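Local coordinates for protein putative methylthioribose-1-phosphate isomerase (Archaeoglobus fulgidus, PDB 1T5O) that probably catalyses the interconversion of 5-methylthioribose 1-phosphate and 5-methylthioribulose 1-phosphate, an isomerisation in the methionine salvage pathway, at residues E332-V335 with P336-L339; A126-D129 with V130-N133; L35-A38 with I39-L42. One frame throughout, in Å; residues are numbered along the deposited sequence.

Overall arrangement
All three contacts are local, each on one helix or at its end. Along the chain contact 3 comes first, at the C-terminal end of helix 32-40. Contact 2 follows on the long helix 111-141, and contact 1 lies on the C-terminal helix 331-338. The centres of contacts 2 and 3 are about 22 Å apart, and so are those of contacts 1 and 2. Contacts 1 and 3 lie on opposite sides of the chain's centre, about 36 Å apart between centres, and no two contacts touch. Contact 1 packs on strand 325-327 of the mixed sheet. Contacts 2 and 3 lie nearer the predicted substrate site, whereas contact 1 is away from it.

Contact 1. Residues E332-V335 with P336-L339; sequences EVNV and PKVL
Val335 and Leu339 meet one turn apart on the inner side of helix 331-338. The apolar contact runs from Val335 CG1 to Leu339 CD1, 4.0 Å apart. Val335 holds CG1 anti to its backbone N (chi1 162°). This places the methyl group beside the carbonyl carbon, on the side of the following turn. Leu339 CB also lies over the carbonyl oxygen of Val335. Both residues are buried. Val335 packs on Phe270, Trp272 and Leu320, and Leu339 on Phe270 and Thr322.

Two backbone hydrogen bonds join the turns. Val338 N donates to Asn334 O at 2.9 Å, and Leu339 N donates to Val335 O at 3.0 Å. Val338 CG2 also rests on Asn334 O, at 3.2 Å. The amide of Asn334 leaves the following turn aside and is held through ND2 by the carbonyl oxygen of Tyr328.

Pro336 kinks the helix. Its ring nitrogen has no hydrogen to give, so the bond to Glu332 O is missing. Its CD sits 3.5 Å from Glu332 O and 3.4 Å from Val333 O instead. Val335 CB and Pro336 CD are 3.3 Å apart, a closeness that follows from the peptide link between them.

The arrangement is that of a proline-kinked amphipathic helix. It is the C-terminal helix of the chain, laid with its apolar side over Ile327 of strand 325-327.

Contact 2. Residues A126-D129 with V130-N133; sequences AEED and VERN
Asp129 has the largest share of the contact and reaches Arg132 three residues on. Asp129 OD2 and Arg132 NH1 form a salt bridge at 2.8 Å. As a hydrogen bond it is weak, since the N-H points only roughly at the oxygen (128°). The two side chains cross at about a right angle, with the carboxylate and guanidinium planes 44° apart. Arg132 bends at chi3 (-78°), which folds the guanidinium back over the helix. One face then lies over Asp129 CA, and NH2 comes 3.4 Å from Asp129 CB.

The second partner of Asp129 OD2 is a water. It donates to this oxygen at 3.0 Å and to Asn133 OD1 at 2.8 Å, so it bridges one helical turn. The other ends are held from outside. Asp129 OD1 accepts from Val162 N, and Asn133 ND2 donates to Asp163 O. The buried carboxylate thus has both oxygens engaged.

Val130 and Glu128 come next. Val130 N donates to Ala126 O at 3.2 Å, and Val130 CG2 rests on the same oxygen. Glu128 runs alongside Glu131, whose place is doubtful because its CG clashes with Glu128 O.

This is an i to i+3 salt bridge on the long helix 111-141. Asp129 also packs on Pro48, next to the predicted substrate-binding Ala47, and ties the helix to the loop of Thr161 and Val162.

Contact 3. Residues L35-A38 with I39-L42; sequences LADA and IKKL
Leu35 and Ile39 face each other across the last turns of helix 32-40, which ends at Leu42 in a Schellman motif. Leu35 CG and Ile39 CD1 are 4.3 Å apart, a loose apolar contact. In Ile39, CG1 stands beside the backbone N and anti to the carbonyl carbon (chi1 -76°). That sends the chain back along the helix, and CG1 lies 3.4 Å from Leu35 O. The same oxygen receives Ile39 N in a hydrogen bond of 2.8 Å. Ile39 also touches Arg88, a predicted substrate-binding residue. Leu35 packs on Leu84 of helix 70-85 and on Leu12 of strand 12-15. The small side chain of Ala38 lies against Leu14.

The other side of the helix is exposed and charged. Asp37 meets two lysines there, and its side chain crosses both at about a right angle. It touches their methylene groups rather than their ammonium ends. OD1 approaches CD of Lys40 at 3.5 Å, and OD2 approaches CG of Lys41. The Lys40 chain starts with CG 3.2 Å from Ala36 O and runs extended from there, which carries CD past Asp37 OD1. Its NZ is 4.3 Å from Asp37 OD1, too far for a salt bridge, although the opposite charges probably attract.

In Lys41, CG stands beside the backbone N (chi1 -48°), which sets it 3.0 Å from Asp37 O. The chain bends only further out, at chi3.

The backbone bonds continue with Lys40 N to Ala36 O and Lys41 N to Asp37 O. Leu42 then takes positive phi (67°) and leaves the helical path. Beyond it the chain leads on to Arg45, another predicted substrate-binding residue. Within the closing turn, Leu42 N donates to Ile39 O at 3.2 Å.

Contact 1. Residues E332-V335 with P336-L339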
loop_
_atom_site.group_PDB
_atom_site.type_symbol
_atom_site.label_atom_id
_atom_site.label_comp_id
_atom_site.label_asym_id
_atom_site.label_seq_id
_atom_site.Cartn_x
_atom_site.Cartn_y
_atom_site.Cartn_z
ATOM N N GLU A 332 -12.786 25.238 16.107
ATOM C CA GLU A 332 -14.021 25.402 16.874
ATOM C C GLU A 332 -14.494 26.851 16.746
ATOM O O GLU A 332 -15.691 27.134 16.774
ATOM C CB GLU A 332 -13.773 25.073 18.347
ATOM C CG GLU A 332 -15.019 24.619 19.088
ATOM C CD GLU A 332 -15.491 23.222 18.666
ATOM O OE1 GLU A 332 -14.645 22.316 18.483
ATOM O OE2 GLU A 332 -16.714 23.020 18.539
ATOM N N VAL A 333 -13.545 27.767 16.623
ATOM C CA VAL A 333 -13.896 29.171 16.450
ATOM C C VAL A 333 -14.035 29.553 14.969
ATOM O O VAL A 333 -15.036 30.138 14.565
ATOM C CB VAL A 333 -12.825 30.132 17.071
ATOM C CG1 VAL A 333 -13.193 31.580 16.765
ATOM C CG2 VAL A 333 -12.740 29.954 18.574
ATOM N N ASN A 334 -13.047 29.193 14.158
ATOM C CA ASN A 334 -13.022 29.607 12.759
ATOM C C ASN A 334 -13.868 28.919 11.717
ATOM O O ASN A 334 -14.193 29.531 10.697
ATOM C CB ASN A 334 -11.572 29.668 12.276
ATOM C CG ASN A 334 -10.752 30.643 13.085
ATOM O OD1 ASN A 334 -11.278 31.639 13.556
ATOM N ND2 ASN A 334 -9.459 30.371 13.243
ATOM N N VAL A 335 -14.220 27.664 11.951
ATOM C CA VAL A 335 -15.062 26.953 11.001
ATOM C C VAL A 335 -16.450 27.621 10.961
ATOM O O VAL A 335 -16.943 27.957 9.879
ATOM C CB VAL A 335 -15.147 25.454 11.369
ATOM C CG1 VAL A 335 -16.351 24.783 10.692
ATOM C CG2 VAL A 335 -13.838 24.754 10.910
ATOM N N PRO A 336 -17.086 27.843 12.132
ATOM C CA PRO A 336 -18.411 28.494 12.117
ATOM C C PRO A 336 -18.321 29.904 11.531
ATOM O O PRO A 336 -19.184 30.338 10.766
ATOM C CB PRO A 336 -18.810 28.524 13.597
ATOM C CG PRO A 336 -18.108 27.351 14.175
ATOM C CD PRO A 336 -16.740 27.396 13.496
ATOM N N LYS A 337 -17.260 30.617 11.885
ATOM C CA LYS A 337 -17.068 31.974 11.390
ATOM C C LYS A 337 -16.937 32.040 9.863
ATOM O O LYS A 337 -17.678 32.767 9.192
ATOM C CB LYS A 337 -15.825 32.599 12.040
ATOM C CG LYS A 337 -15.609 34.047 11.661
ATOM C CD LYS A 337 -14.202 34.558 12.005
ATOM C CE LYS A 337 -13.884 35.809 11.179
ATOM N NZ LYS A 337 -12.505 36.365 11.361
ATOM N N VAL A 338 -16.000 31.275 9.302
ATOM C CA VAL A 338 -15.783 31.298 7.858
ATOM C C VAL A 338 -16.924 30.709 7.007
ATOM O O VAL A 338 -17.242 31.237 5.920
ATOM C CB VAL A 338 -14.479 30.555 7.478
ATOM C CG1 VAL A 338 -14.292 30.597 5.964
ATOM C CG2 VAL A 338 -13.268 31.213 8.183
ATOM N N LEU A 339 -17.511 29.612 7.476
ATOM C CA LEU A 339 -18.583 28.964 6.732
ATOM C C LEU A 339 -19.935 29.622 7.006
ATOM O O LEU A 339 -20.963 29.195 6.485
ATOM C CB LEU A 339 -18.642 27.473 7.072
ATOM C CG LEU A 339 -17.393 26.665 6.694
ATOM C CD1 LEU A 339 -17.657 25.172 6.971
ATOM C CD2 LEU A 339 -17.040 26.898 5.208
#

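Contact 2. Residues A126-D129 with V130-N133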
loop_
_atom_site.group_PDB
_atom_site.type_symbol
_atom_site.label_atom_id
_atom_site.label_comp_id
_atom_site.label_asym_id
_atom_site.label_seq_id
_atom_site.Cartn_x
_atom_site.Cartn_y
_atom_site.Cartn_z
ATOM N N ALA A 126 -24.652 21.317 -11.508
ATOM C CA ALA A 126 -23.337 20.913 -12.016
ATOM C C ALA A 126 -22.444 22.145 -12.196
ATOM O O ALA A 126 -21.262 22.112 -11.881
ATOM C CB ALA A 126 -23.476 20.159 -13.345
ATOM N N GLU A 127 -23.030 23.229 -12.696
ATOM C CA GLU A 127 -22.321 24.485 -12.920
ATOM C C GLU A 127 -21.838 25.072 -11.590
ATOM O O GLU A 127 -20.746 25.649 -11.499
ATOM C CB GLU A 127 -23.268 25.484 -13.586
ATOM C CG GLU A 127 -22.698 26.863 -13.761
ATOM C CD GLU A 127 -21.567 26.892 -14.768
ATOM O OE1 GLU A 127 -21.331 25.862 -15.444
ATOM O OE2 GLU A 127 -20.919 27.947 -14.887
ATOM N N GLU A 128 -22.688 24.974 -10.573
ATOM C CA GLU A 128 -22.330 25.475 -9.255
ATOM C C GLU A 128 -21.179 24.670 -8.662
ATOM O O GLU A 128 -20.346 25.225 -7.964
ATOM C CB GLU A 128 -23.535 25.425 -8.334
ATOM C CG GLU A 128 -24.640 26.357 -8.794
ATOM C CD GLU A 128 -25.825 26.326 -7.854
ATOM O OE1 GLU A 128 -26.111 25.249 -7.289
ATOM O OE2 GLU A 128 -26.469 27.383 -7.698
ATOM N N ASP A 129 -21.123 23.363 -8.932
ATOM C CA ASP A 129 -20.004 22.581 -8.412
ATOM C C ASP A 129 -18.706 23.060 -9.064
ATOM O O ASP A 129 -17.659 23.195 -8.412
ATOM C CB ASP A 129 -20.163 21.091 -8.692
ATOM C CG ASP A 129 -18.966 20.294 -8.179
ATOM O OD1 ASP A 129 -18.343 19.537 -8.974
ATOM O OD2 ASP A 129 -18.644 20.447 -6.968
ATOM N N VAL A 130 -18.758 23.313 -10.364
ATOM C CA VAL A 130 -17.542 23.766 -11.041
ATOM C C VAL A 130 -17.093 25.109 -10.454
ATOM O O VAL A 130 -15.909 25.300 -10.145
ATOM C CB VAL A 130 -17.760 23.905 -12.565
ATOM C CG1 VAL A 130 -16.457 24.304 -13.252
ATOM C CG2 VAL A 130 -18.266 22.571 -13.137
ATOM N N GLU A 131 -18.040 26.027 -10.284
ATOM C CA GLU A 131 -17.722 27.349 -9.744
ATOM C C GLU A 131 -17.152 27.253 -8.326
ATOM O O GLU A 131 -16.182 27.934 -8.005
ATOM C CB GLU A 131 -18.963 28.276 -9.810
ATOM C CG GLU A 131 -20.214 27.821 -9.080
ATOM C CD GLU A 131 -21.466 28.689 -9.407
ATOM O OE1 GLU A 131 -22.280 28.963 -8.474
ATOM O OE2 GLU A 131 -21.631 29.081 -10.593
ATOM N N ARG A 132 -17.749 26.397 -7.493
ATOM C CA ARG A 132 -17.277 26.157 -6.121
ATOM C C ARG A 132 -15.813 25.674 -6.078
ATOM O O ARG A 132 -15.026 26.109 -5.240
ATOM C CB ARG A 132 -18.128 25.071 -5.434
ATOM C CG ARG A 132 -19.250 25.608 -4.585
ATOM C CD ARG A 132 -19.950 24.528 -3.729
ATOM N NE ARG A 132 -20.892 23.698 -4.486
ATOM C CZ ARG A 132 -20.616 22.475 -4.933
ATOM N NH1 ARG A 132 -19.420 21.926 -4.700
ATOM N NH2 ARG A 132 -21.529 21.794 -5.618
ATOM N N ASN A 133 -15.475 24.753 -6.968
ATOM C CA ASN A 133 -14.120 24.193 -7.025
ATOM C C ASN A 133 -13.101 25.208 -7.499
ATOM O O ASN A 133 -11.992 25.238 -6.984
ATOM C CB ASN A 133 -14.089 22.950 -7.923
ATOM C CG ASN A 133 -14.842 21.798 -7.307
ATOM O OD1 ASN A 133 -14.975 21.746 -6.091
ATOM N ND2 ASN A 133 -15.340 20.871 -8.130
HETATM O O HOH W 1 -16.807 20.124 -4.671
#

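Contact 3. Residues L35-A38 with I39-L42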
loop_
_atom_site.group_PDB
_atom_site.type_symbol
_atom_site.label_atom_id
_atom_site.label_comp_id
_atom_site.label_asym_id
_atom_site.label_seq_id
_atom_site.Cartn_x
_atom_site.Cartn_y
_atom_site.Cartn_z
ATOM N N LEU A 35 -27.650 4.445 -15.564
ATOM C CA LEU A 35 -26.995 5.375 -14.670
ATOM C C LEU A 35 -26.766 4.660 -13.351
ATOM O O LEU A 35 -25.670 4.696 -12.788
ATOM C CB LEU A 35 -27.884 6.602 -14.456
ATOM C CG LEU A 35 -27.363 7.720 -13.549
ATOM C CD1 LEU A 35 -26.029 8.275 -14.070
ATOM C CD2 LEU A 35 -28.419 8.820 -13.478
ATOM N N ALA A 36 -27.810 3.999 -12.860
ATOM C CA ALA A 36 -27.703 3.283 -11.600
ATOM C C ALA A 36 -26.550 2.282 -11.623
ATOM O O ALA A 36 -25.795 2.180 -10.655
ATOM C CB ALA A 36 -29.019 2.573 -11.273
ATOM N N ASP A 37 -26.378 1.546 -12.713
ATOM C CA ASP A 37 -25.284 0.593 -12.694
ATOM C C ASP A 37 -23.958 1.305 -12.835
ATOM O O ASP A 37 -22.943 0.833 -12.318
ATOM C CB ASP A 37 -25.435 -0.469 -13.783
ATOM C CG ASP A 37 -24.811 -1.803 -13.372
ATOM O OD1 ASP A 37 -25.109 -2.279 -12.242
ATOM O OD2 ASP A 37 -24.030 -2.380 -14.166
ATOM N N ALA A 38 -23.963 2.445 -13.521
ATOM C CA ALA A 38 -22.735 3.210 -13.695
ATOM C C ALA A 38 -22.289 3.642 -12.301
ATOM O O ALA A 38 -21.107 3.602 -11.968
ATOM C CB ALA A 38 -22.987 4.414 -14.570
ATOM N N ILE A 39 -23.264 4.040 -11.491
ATOM C CA ILE A 39 -23.011 4.457 -10.124
ATOM C C ILE A 39 -22.454 3.278 -9.320
ATOM O O ILE A 39 -21.484 3.426 -8.572
ATOM C CB ILE A 39 -24.319 4.965 -9.469
ATOM C CG1 ILE A 39 -24.645 6.366 -9.993
ATOM C CG2 ILE A 39 -24.192 4.971 -7.954
ATOM C CD1 ILE A 39 -26.007 6.875 -9.526
ATOM N N LYS A 40 -23.077 2.111 -9.482
ATOM C CA LYS A 40 -22.653 0.901 -8.776
ATOM C C LYS A 40 -21.250 0.462 -9.153
ATOM O O LYS A 40 -20.480 0.069 -8.282
ATOM C CB LYS A 40 -23.606 -0.263 -9.058
ATOM C CG LYS A 40 -25.026 -0.092 -8.547
ATOM C CD LYS A 40 -25.847 -1.328 -8.925
ATOM C CE LYS A 40 -27.326 -1.178 -8.607
ATOM N NZ LYS A 40 -28.107 -2.349 -9.112
ATOM N N LYS A 41 -20.921 0.513 -10.444
ATOM C CA LYS A 41 -19.594 0.096 -10.923
ATOM C C LYS A 41 -18.529 1.140 -10.641
ATOM O O LYS A 41 -17.362 0.946 -10.990
ATOM C CB LYS A 41 -19.561 -0.101 -12.441
ATOM C CG LYS A 41 -20.643 -0.911 -13.084
ATOM C CD LYS A 41 -20.255 -1.161 -14.556
ATOM C CE LYS A 41 -19.914 0.141 -15.312
ATOM N NZ LYS A 41 -19.336 -0.063 -16.690
ATOM N N LEU A 42 -18.932 2.260 -10.052
ATOM C CA LEU A 42 -18.006 3.357 -9.783
ATOM C C LEU A 42 -17.535 3.989 -11.097
ATOM O O LEU A 42 -16.419 4.506 -11.183
ATOM C CB LEU A 42 -16.793 2.881 -8.966
ATOM C CG LEU A 42 -17.075 2.192 -7.621
ATOM C CD1 LEU A 42 -15.738 1.891 -6.925
ATOM C CD2 LEU A 42 -17.952 3.085 -6.725
#